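Polysialic acid O-acetyltransferase (Escherichia coli, PDB 3JQY) transfers acetyl groups from acetyl-CoA to O7 or O9 of sialic acid residues in long capsular polysialic acid chains, working as a homotrimer. Local coordinates at residues 129-135 / 166-172; 41-47 / 62-68; 94-100 / 116-122. All coordinates share one frame. Where two conformers were deposited one is given. Residues are numbered along the deposited sequence.

In the fold
All three contacts join successive coils of one left-handed parallel beta-helix by in-register parallel pairing. Contact 2 lies towards its N-terminal end, centred about 17 Å from the centre of the chain; contacts 1 and 3 are each centred about 8 Å from that point. Contact 1 is the most buried: it rounds a corner, and its methionine-tryptophan pair faces a second subunit. Contact 2 is straight strand with one apolar face inward, the other more exposed, and an acidic, hydrated corner. Contact 3 is intermediate, with aliphatic and phenylalanine packing inside and two bridging waters at its edge. Contacts 1 and 3 meet inside, I129 CD1 lying 3.9 Å from F118 CZ; contact 2 touches neither.

Contact 1 of 3, residues 129-135 / 166-172; sequences IGHDCMI and ISSYVWV
M134 lays its terminal methyl over one face of the W171 indole: CE is 3.4 Å from the centroid of the five-membered ring and nearly on its normal, a CH-pi contact, with SD at 4.9 Å in an oblique Met-aromatic approach. The long, flexible M134 side chain (t, t, p) bends across to the neighbouring coil, while H147 of a second subunit, which by similarity probably binds acetyl-CoA, meets W171 edge-to-face at the subunit interface. The backbones run parallel and in register, pairing I129 with I166, M134 with W171 and I135 with V172 at CA-CA 4.7-4.8 Å. Hydrogen bonds run from M134 N to V170 O (3.0 Å) and from V172 N to M134 O (2.9 Å). Between these strands both chains turn a corner. G130 N donates to I166 O (2.8 Å), and a CB on G130 would strike S168 N. H131 N reaches S168 OG (3.0 Å), and Y169 N reaches H131 O (2.8 Å). D132 and Y169 both take left-handed backbone angles (60/31 and 62/52). C133, small and polarizable, accepts V170 N at SG (3.4 Å). On the inner face compact branched side chains fill the coil, with I135 CD1 3.6 Å from V172 CG2 and I129 CG1 4.0 Å from I166 CD1. Short parallel strands stacked around a matching corner are typical of the left-handed beta-helix of hexapeptide-repeat acyltransferases.

Contact 2 of 3, residues 41-47 / 62-68; sequences VFVCGDL and NKLIIED
V41 begins a parallel pairing in which strands 41-44 and 63-66 run 4.8 Å apart at 2°. Its N donates to N62 O (3.0 Å) and its O accepts L64 N (2.9 Å); its side chain lies beside K63 on the more exposed face. F42, opposite L64, turns inward with chi1 t, bringing CE1 to 3.4 Å from L64 CD2 and 4.1 Å from I66 CD1, so that one ring corner meets both, I66 CD1 at the edge. V43 repeats the pattern, N to L64 O (2.8 Å) and O from I66 N (2.9 Å). C44, being small, sits inward beside I66, SG to CB 4.3 Å. G45 ends the strand: its N bonds I66 O (2.8 Å), and a CB would collide with D68 OD1. D46 N donates to that OD1 (2.7 Å). The two carboxylates come close (D46 OD2 to D68 OD1 4.1 Å), but a water donates to D46 OD2 (2.6 Å) and D68 OD2 (2.9 Å), and K26 salt-bridges D46 OD1. L47 (m, t) returns inward, CD2 3.7 Å from I66 CG2. Such in-register stacking of successive coils, with F42, C44, L64 and I66 inward, builds a flat side of this hexapeptide-repeat family's left-handed beta-helix.

Contact 3 of 3, residues 94-100 / 116-122; sequences IKGDIVA and AGFEVVT
The F118 ring, with chi1 t, fills the inside of the corner: CE2 lies 4.2 Å from I98 CG1 and 4.3 Å from I94 CD1. Beside it I98 CG2 packs 4.3 Å from V120 CB, and these beta-branched residues suit extended strands. Around this centre, strands 97-100 and 119-121, on neighbouring coils of the left-handed parallel beta-helix, run parallel, 4.8 Å apart at 11°, pairing D97 with E119 and I98 with V120. D97 N donates to F118 O (2.8 Å), V120 N to D97 O (2.9 Å) and V99 N to V120 O (3.1 Å). G96 turns the corner at 103/-157, where a CB would strike both F118 O and K95 O. Farther out the strands spread, V99 and V121 having CA atoms 5.6 Å apart. There T122 (chi1 p) donates from OG1 to V99 O (2.9 Å), and a water accepts from T122 N (3.0 Å) and donates to V99 O (3.2 Å). At the corner another water donates to D97 OD1 (2.9 Å) and F118 O (2.8 Å). Apolar packing thus fills the interior while main-chain hydrogen bonds join the coils; where the strands diverge, the T122 hydroxyl and a water span the wider gap.

Contact 1 of 3, residues 129-135 / 166-172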
loop_
_atom_site.group_PDB
_atom_site.type_symbol
_atom_site.label_atom_id
_atom_site.label_comp_id
_atom_site.label_asym_id
_atom_site.label_seq_id
_atom_site.Cartn_x
_atom_site.Cartn_y
_atom_site.Cartn_z
ATOM N N ILE B 129 22.065 5.112 3.124
ATOM C CA ILE B 129 21.926 4.411 1.849
ATOM C C ILE B 129 23.256 4.508 1.125
ATOM O O ILE B 129 23.823 5.588 1.011
ATOM C CB ILE B 129 20.820 5.031 0.959
ATOM C CG1 ILE B 129 19.486 5.059 1.716
ATOM C CG2 ILE B 129 20.685 4.253 -0.350
ATOM C CD1 ILE B 129 18.313 5.485 0.868
ATOM N N GLY B 130 23.750 3.376 0.640
ATOM C CA GLY B 130 25.052 3.317 -0.005
ATOM C C GLY B 130 25.074 3.939 -1.383
ATOM O O GLY B 130 24.096 4.541 -1.829
ATOM N N HIS B 131 26.200 3.789 -2.064
ATOM C CA HIS B 131 26.325 4.291 -3.423
ATOM C C HIS B 131 25.622 3.353 -4.384
ATOM O O HIS B 131 25.416 2.179 -4.079
ATOM C CB HIS B 131 27.802 4.397 -3.819
ATOM C CG HIS B 131 28.665 5.039 -2.780
ATOM N ND1 HIS B 131 28.566 6.375 -2.452
ATOM C CD2 HIS B 131 29.658 4.535 -2.009
ATOM C CE1 HIS B 131 29.451 6.663 -1.515
ATOM N NE2 HIS B 131 30.126 5.563 -1.227
ATOM N N ASP B 132 25.247 3.882 -5.544
ATOM C CA ASP B 132 24.739 3.073 -6.651
ATOM C C ASP B 132 23.482 2.274 -6.328
ATOM O O ASP B 132 23.259 1.203 -6.902
ATOM C CB ASP B 132 25.826 2.124 -7.164
ATOM C CG ASP B 132 27.034 2.858 -7.683
ATOM O OD1 ASP B 132 26.864 3.730 -8.566
ATOM O OD2 ASP B 132 28.154 2.558 -7.211
ATOM N N CYS B 133 22.647 2.792 -5.434
ATOM C CA CYS B 133 21.370 2.135 -5.156
ATOM C C CYS B 133 20.260 2.596 -6.099
ATOM O O CYS B 133 20.302 3.703 -6.648
ATOM C CB CYS B 133 20.937 2.341 -3.699
ATOM S SG CYS B 133 21.958 1.446 -2.499
ATOM N N MET B 134 19.278 1.722 -6.293
ATOM C CA MET B 134 18.080 2.055 -7.047
ATOM C C MET B 134 16.896 1.901 -6.106
ATOM O O MET B 134 16.482 0.784 -5.793
ATOM C CB MET B 134 17.925 1.133 -8.262
ATOM C CG MET B 134 16.709 1.459 -9.138
ATOM S SD MET B 134 16.763 0.609 -10.736
ATOM C CE MET B 134 16.535 -1.094 -10.223
ATOM N N ILE B 135 16.386 3.029 -5.624
ATOM C CA ILE B 135 15.248 3.039 -4.715
ATOM C C ILE B 135 14.005 3.464 -5.492
ATOM O O ILE B 135 13.936 4.586 -6.001
ATOM C CB ILE B 135 15.484 4.019 -3.546
ATOM C CG1 ILE B 135 16.852 3.776 -2.883
ATOM C CG2 ILE B 135 14.339 3.953 -2.544
ATOM C CD1 ILE B 135 17.104 2.341 -2.473
ATOM N N ILE B 166 21.305 0.553 4.414
ATOM C CA ILE B 166 21.215 -0.038 3.090
ATOM C C ILE B 166 22.588 0.043 2.432
ATOM O O ILE B 166 23.110 1.125 2.200
ATOM C CB ILE B 166 20.153 0.675 2.232
ATOM C CG1 ILE B 166 18.805 0.670 2.963
ATOM C CG2 ILE B 166 20.049 0.026 0.850
ATOM C CD1 ILE B 166 17.738 1.492 2.296
ATOM N N SER B 167 23.183 -1.116 2.161
ATOM C CA SER B 167 24.520 -1.152 1.575
ATOM C C SER B 167 24.533 -0.593 0.158
ATOM O O SER B 167 23.486 -0.338 -0.433
ATOM C CB SER B 167 25.071 -2.578 1.575
ATOM O OG SER B 167 25.295 -3.033 2.900
ATOM N N SER B 168 25.729 -0.424 -0.391
ATOM C CA SER B 168 25.853 0.002 -1.776
ATOM C C SER B 168 25.258 -1.039 -2.711
ATOM O O SER B 168 25.283 -2.237 -2.431
ATOM C CB SER B 168 27.322 0.258 -2.133
ATOM O OG SER B 168 27.823 1.374 -1.412
ATOM N N TYR B 169 24.719 -0.559 -3.824
ATOM C CA TYR B 169 24.231 -1.413 -4.903
ATOM C C TYR B 169 23.081 -2.323 -4.454
ATOM O O TYR B 169 23.103 -3.538 -4.661
ATOM C CB TYR B 169 25.373 -2.214 -5.553
ATOM C CG TYR B 169 25.038 -2.631 -6.967
ATOM C CD1 TYR B 169 24.826 -1.677 -7.946
ATOM C CD2 TYR B 169 24.901 -3.973 -7.313
ATOM C CE1 TYR B 169 24.496 -2.030 -9.244
ATOM C CE2 TYR B 169 24.577 -4.345 -8.629
ATOM C CZ TYR B 169 24.376 -3.363 -9.582
ATOM O OH TYR B 169 24.047 -3.695 -10.880
ATOM N N VAL B 170 22.076 -1.702 -3.847
ATOM C CA VAL B 170 20.841 -2.385 -3.485
ATOM C C VAL B 170 19.675 -1.837 -4.299
ATOM O O VAL B 170 19.577 -0.633 -4.522
ATOM C CB VAL B 170 20.543 -2.241 -1.977
ATOM C CG1 VAL B 170 19.138 -2.728 -1.650
ATOM C CG2 VAL B 170 21.581 -3.021 -1.177
ATOM N N TRP B 171 18.800 -2.736 -4.746
ATOM C CA TRP B 171 17.576 -2.357 -5.440
ATOM C C TRP B 171 16.415 -2.528 -4.469
ATOM O O TRP B 171 16.097 -3.655 -4.062
ATOM C CB TRP B 171 17.389 -3.229 -6.685
ATOM C CG TRP B 171 16.042 -3.099 -7.376
ATOM C CD1 TRP B 171 15.120 -2.110 -7.209
ATOM C CD2 TRP B 171 15.502 -3.989 -8.365
ATOM N NE1 TRP B 171 14.026 -2.332 -8.024
ATOM C CE2 TRP B 171 14.242 -3.478 -8.747
ATOM C CE3 TRP B 171 15.961 -5.168 -8.958
ATOM C CZ2 TRP B 171 13.432 -4.115 -9.686
ATOM C CZ3 TRP B 171 15.159 -5.793 -9.901
ATOM C CH2 TRP B 171 13.908 -5.267 -10.253
ATOM N N VAL B 172 15.821 -1.414 -4.042
ATOM C CA VAL B 172 14.626 -1.488 -3.211
ATOM C C VAL B 172 13.411 -1.207 -4.094
ATOM O O VAL B 172 13.310 -0.160 -4.729
ATOM C CB VAL B 172 14.662 -0.534 -2.005
ATOM C CG1 VAL B 172 13.394 -0.701 -1.160
ATOM C CG2 VAL B 172 15.895 -0.807 -1.137
#

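Contact 2 of 3, residues 41-47 / 62-68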
loop_
_atom_site.group_PDB
_atom_site.type_symbol
_atom_site.label_atom_id
_atom_site.label_comp_id
_atom_site.label_asym_id
_atom_site.label_seq_id
_atom_site.Cartn_x
_atom_site.Cartn_y
_atom_site.Cartn_z
ATOM N N VAL B 41 23.474 25.053 9.491
ATOM C CA VAL B 41 24.255 25.226 8.277
ATOM C C VAL B 41 23.668 24.440 7.111
ATOM O O VAL B 41 23.359 23.264 7.246
ATOM C CB VAL B 41 25.711 24.781 8.498
ATOM C CG1 VAL B 41 26.474 24.801 7.197
ATOM C CG2 VAL B 41 26.381 25.677 9.540
ATOM N N PHE B 42 23.510 25.107 5.973
ATOM C CA PHE B 42 23.080 24.463 4.744
ATOM C C PHE B 42 24.166 24.738 3.713
ATOM O O PHE B 42 24.420 25.895 3.371
ATOM C CB PHE B 42 21.727 25.039 4.307
ATOM C CG PHE B 42 21.226 24.530 2.977
ATOM C CD1 PHE B 42 21.541 23.256 2.529
ATOM C CD2 PHE B 42 20.416 25.326 2.185
ATOM C CE1 PHE B 42 21.060 22.793 1.313
ATOM C CE2 PHE B 42 19.940 24.870 0.965
ATOM C CZ PHE B 42 20.254 23.600 0.536
ATOM N N VAL B 43 24.836 23.683 3.260
ATOM C CA VAL B 43 25.851 23.807 2.220
ATOM C C VAL B 43 25.336 23.097 0.980
ATOM O O VAL B 43 25.067 21.896 1.017
ATOM C CB VAL B 43 27.186 23.176 2.648
ATOM C CG1 VAL B 43 28.215 23.307 1.533
ATOM C CG2 VAL B 43 27.693 23.825 3.930
ATOM N N CYS B 44 25.184 23.840 -0.112
ATOM C CA CYS B 44 24.555 23.289 -1.303
ATOM C C CYS B 44 25.409 23.534 -2.538
ATOM O O CYS B 44 25.767 24.672 -2.834
ATOM C CB CYS B 44 23.173 23.908 -1.498
ATOM S SG CYS B 44 22.129 23.025 -2.676
ATOM N N GLY B 45 25.728 22.460 -3.252
ATOM C CA GLY B 45 26.525 22.555 -4.461
ATOM C C GLY B 45 25.733 23.018 -5.669
ATOM O O GLY B 45 24.606 23.506 -5.551
ATOM N N ASP B 46 26.333 22.877 -6.844
ATOM C CA ASP B 46 25.649 23.228 -8.081
ATOM C C ASP B 46 24.761 22.070 -8.509
ATOM O O ASP B 46 25.247 21.060 -9.006
ATOM C CB ASP B 46 26.671 23.566 -9.162
ATOM C CG ASP B 46 27.408 24.857 -8.867
ATOM O OD1 ASP B 46 26.731 25.861 -8.576
ATOM O OD2 ASP B 46 28.652 24.873 -8.922
ATOM N N LEU B 47 23.459 22.223 -8.304
ATOM C CA LEU B 47 22.525 21.131 -8.536
ATOM C C LEU B 47 22.124 21.058 -9.999
ATOM O O LEU B 47 22.373 21.983 -10.768
ATOM C CB LEU B 47 21.275 21.307 -7.678
ATOM C CG LEU B 47 21.551 21.493 -6.185
ATOM C CD1 LEU B 47 20.232 21.627 -5.440
ATOM C CD2 LEU B 47 22.389 20.342 -5.638
ATOM N N ASN B 62 22.281 22.050 13.420
ATOM C CA ASN B 62 22.056 21.024 12.406
ATOM C C ASN B 62 22.874 21.327 11.166
ATOM O O ASN B 62 23.280 22.463 10.950
ATOM C CB ASN B 62 20.579 20.987 12.024
ATOM C CG ASN B 62 19.685 20.692 13.206
ATOM O OD1 ASN B 62 18.961 21.561 13.690
ATOM N ND2 ASN B 62 19.734 19.463 13.681
ATOM N N LYS B 63 23.116 20.310 10.348
ATOM C CA LYS B 63 23.813 20.518 9.087
ATOM C C LYS B 63 23.204 19.713 7.947
ATOM O O LYS B 63 22.981 18.505 8.074
ATOM C CB LYS B 63 25.300 20.196 9.220
ATOM C CG LYS B 63 26.136 20.695 8.027
ATOM C CD LYS B 63 27.632 20.521 8.273
ATOM C CE LYS B 63 28.456 21.068 7.117
ATOM N NZ LYS B 63 29.917 20.883 7.352
ATOM N N LEU B 64 22.927 20.403 6.845
ATOM C CA LEU B 64 22.514 19.769 5.596
ATOM C C LEU B 64 23.580 20.044 4.545
ATOM O O LEU B 64 23.924 21.201 4.297
ATOM C CB LEU B 64 21.174 20.323 5.119
ATOM C CG LEU B 64 20.733 19.926 3.705
ATOM C CD1 LEU B 64 20.600 18.418 3.594
ATOM C CD2 LEU B 64 19.430 20.612 3.320
ATOM N N ILE B 65 24.094 18.977 3.944
ATOM C CA ILE B 65 25.081 19.075 2.876
ATOM C C ILE B 65 24.530 18.374 1.645
ATOM O O ILE B 65 24.189 17.190 1.699
ATOM C CB ILE B 65 26.382 18.344 3.244
ATOM C CG1 ILE B 65 27.048 18.994 4.452
ATOM C CG2 ILE B 65 27.337 18.304 2.034
ATOM C CD1 ILE B 65 28.109 18.118 5.082
ATOM N N ILE B 66 24.431 19.099 0.539
ATOM C CA ILE B 66 24.038 18.479 -0.720
ATOM C C ILE B 66 25.112 18.795 -1.748
ATOM O O ILE B 66 25.416 19.959 -1.993
ATOM C CB ILE B 66 22.683 19.016 -1.221
ATOM C CG1 ILE B 66 21.604 18.852 -0.148
ATOM C CG2 ILE B 66 22.285 18.313 -2.526
ATOM C CD1 ILE B 66 20.226 19.304 -0.583
ATOM N N GLU B 67 25.688 17.760 -2.350
ATOM C CA GLU B 67 26.860 17.949 -3.201
ATOM C C GLU B 67 26.517 18.379 -4.630
ATOM O O GLU B 67 25.347 18.446 -5.008
ATOM C CB GLU B 67 27.735 16.692 -3.183
ATOM C CG GLU B 67 28.189 16.319 -1.765
ATOM C CD GLU B 67 29.171 15.165 -1.730
ATOM O OE1 GLU B 67 29.434 14.565 -2.795
ATOM O OE2 GLU B 67 29.692 14.865 -0.627
ATOM N N ASP B 68 27.553 18.702 -5.401
ATOM C CA ASP B 68 27.388 19.077 -6.803
ATOM C C ASP B 68 26.680 17.957 -7.566
ATOM O O ASP B 68 26.834 16.771 -7.241
ATOM C CB ASP B 68 28.752 19.318 -7.454
ATOM C CG ASP B 68 29.358 20.675 -7.109
ATOM O OD1 ASP B 68 28.672 21.532 -6.510
ATOM O OD2 ASP B 68 30.542 20.888 -7.456
HETATM O O HOH W 1 30.694 23.349 -9.068
#

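Contact 3 of 3, residues 94-100 / 116-122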
loop_
_atom_site.group_PDB
_atom_site.type_symbol
_atom_site.label_atom_id
_atom_site.label_comp_id
_atom_site.label_asym_id
_atom_site.label_seq_id
_atom_site.Cartn_x
_atom_site.Cartn_y
_atom_site.Cartn_z
ATOM N N ILE B 94 17.095 12.594 -5.972
ATOM C CA ILE B 94 16.255 12.401 -4.794
ATOM C C ILE B 94 14.960 13.203 -4.836
ATOM O O ILE B 94 14.895 14.306 -5.398
ATOM C CB ILE B 94 17.032 12.716 -3.499
ATOM C CG1 ILE B 94 16.197 12.346 -2.270
ATOM C CG2 ILE B 94 17.448 14.173 -3.476
ATOM C CD1 ILE B 94 17.004 12.159 -1.010
ATOM N N LYS B 95 13.924 12.598 -4.260
ATOM C CA LYS B 95 12.623 13.211 -4.066
ATOM C C LYS B 95 12.139 12.758 -2.690
ATOM O O LYS B 95 12.721 11.855 -2.096
ATOM C CB LYS B 95 11.639 12.711 -5.130
ATOM C CG LYS B 95 12.158 12.846 -6.554
ATOM C CD LYS B 95 11.096 12.495 -7.582
ATOM C CE LYS B 95 11.689 12.525 -8.983
ATOM N NZ LYS B 95 10.662 12.857 -10.005
ATOM N N GLY B 96 11.079 13.378 -2.181
ATOM C CA GLY B 96 10.462 12.909 -0.953
ATOM C C GLY B 96 10.756 13.700 0.305
ATOM O O GLY B 96 11.108 14.881 0.258
ATOM N N ASP B 97 10.597 13.034 1.443
ATOM C CA ASP B 97 10.676 13.700 2.732
ATOM C C ASP B 97 11.699 13.028 3.624
ATOM O O ASP B 97 11.588 11.838 3.911
ATOM C CB ASP B 97 9.313 13.663 3.416
ATOM C CG ASP B 97 8.269 14.479 2.673
ATOM O OD1 ASP B 97 7.363 13.874 2.067
ATOM O OD2 ASP B 97 8.371 15.724 2.680
ATOM N N ILE B 98 12.684 13.797 4.075
ATOM C CA ILE B 98 13.662 13.293 5.025
ATOM C C ILE B 98 13.509 14.048 6.335
ATOM O O ILE B 98 13.664 15.263 6.371
ATOM C CB ILE B 98 15.104 13.502 4.528
ATOM C CG1 ILE B 98 15.341 12.747 3.214
ATOM C CG2 ILE B 98 16.096 13.058 5.596
ATOM C CD1 ILE B 98 16.713 13.025 2.604
ATOM N N VAL B 99 13.202 13.332 7.409
ATOM C CA VAL B 99 13.082 13.963 8.719
ATOM C C VAL B 99 14.175 13.433 9.644
ATOM O O VAL B 99 14.217 12.237 9.945
ATOM C CB VAL B 99 11.679 13.744 9.328
ATOM C CG1 VAL B 99 11.545 14.471 10.668
ATOM C CG2 VAL B 99 10.607 14.213 8.343
ATOM N N ALA B 100 15.053 14.337 10.079
ATOM C CA ALA B 100 16.173 14.011 10.964
ATOM C C ALA B 100 15.882 14.575 12.343
ATOM O O ALA B 100 15.803 15.791 12.521
ATOM C CB ALA B 100 17.483 14.589 10.414
ATOM N N ALA B 116 9.757 9.084 -6.221
ATOM C CA ALA B 116 8.774 9.892 -5.514
ATOM C C ALA B 116 8.116 9.093 -4.394
ATOM O O ALA B 116 7.918 7.888 -4.517
ATOM C CB ALA B 116 7.714 10.412 -6.497
ATOM N N GLY B 117 7.762 9.770 -3.309
ATOM C CA GLY B 117 7.081 9.113 -2.210
ATOM C C GLY B 117 8.038 8.594 -1.155
ATOM O O GLY B 117 7.625 7.944 -0.202
ATOM N N PHE B 118 9.320 8.886 -1.328
ATOM C CA PHE B 118 10.352 8.512 -0.357
ATOM C C PHE B 118 10.100 9.183 0.990
ATOM O O PHE B 118 9.781 10.372 1.041
ATOM C CB PHE B 118 11.704 8.943 -0.915
ATOM C CG PHE B 118 12.890 8.511 -0.095
ATOM C CD1 PHE B 118 13.156 7.171 0.119
ATOM C CD2 PHE B 118 13.776 9.459 0.405
ATOM C CE1 PHE B 118 14.279 6.779 0.843
ATOM C CE2 PHE B 118 14.892 9.078 1.128
ATOM C CZ PHE B 118 15.143 7.738 1.350
ATOM N N GLU B 119 10.224 8.420 2.080
ATOM C CA GLU B 119 10.135 8.986 3.433
ATOM C C GLU B 119 11.214 8.390 4.323
ATOM O O GLU B 119 11.408 7.173 4.329
ATOM C CB GLU B 119 8.783 8.677 4.096
ATOM C CG GLU B 119 7.531 8.922 3.267
ATOM C CD GLU B 119 6.270 8.447 3.987
ATOM O OE1 GLU B 119 6.313 8.321 5.233
ATOM O OE2 GLU B 119 5.241 8.196 3.312
ATOM N N VAL B 120 11.903 9.237 5.087
ATOM C CA VAL B 120 12.798 8.756 6.140
ATOM C C VAL B 120 12.325 9.250 7.502
ATOM O O VAL B 120 12.066 10.443 7.674
ATOM C CB VAL B 120 14.252 9.215 5.925
ATOM C CG1 VAL B 120 15.111 8.792 7.116
ATOM C CG2 VAL B 120 14.804 8.631 4.630
ATOM N N VAL B 121 12.211 8.326 8.458
ATOM C CA VAL B 121 11.787 8.641 9.822
ATOM C C VAL B 121 12.904 8.238 10.785
ATOM O O VAL B 121 13.372 7.107 10.740
ATOM C CB VAL B 121 10.526 7.833 10.199
ATOM C CG1 VAL B 121 10.029 8.225 11.585
ATOM C CG2 VAL B 121 9.437 8.015 9.150
ATOM N N THR B 122 13.318 9.147 11.665
ATOM C CA THR B 122 14.389 8.840 12.611
ATOM C C THR B 122 14.058 9.290 14.030
ATOM O O THR B 122 13.057 9.966 14.264
ATOM C CB THR B 122 15.697 9.558 12.225
ATOM O OG1 THR B 122 15.465 10.972 12.200
ATOM C CG2 THR B 122 16.189 9.111 10.858
HETATM O O HOH W 2 7.356 11.544 0.377
HETATM O O HOH W 3 11.783 11.654 11.963
#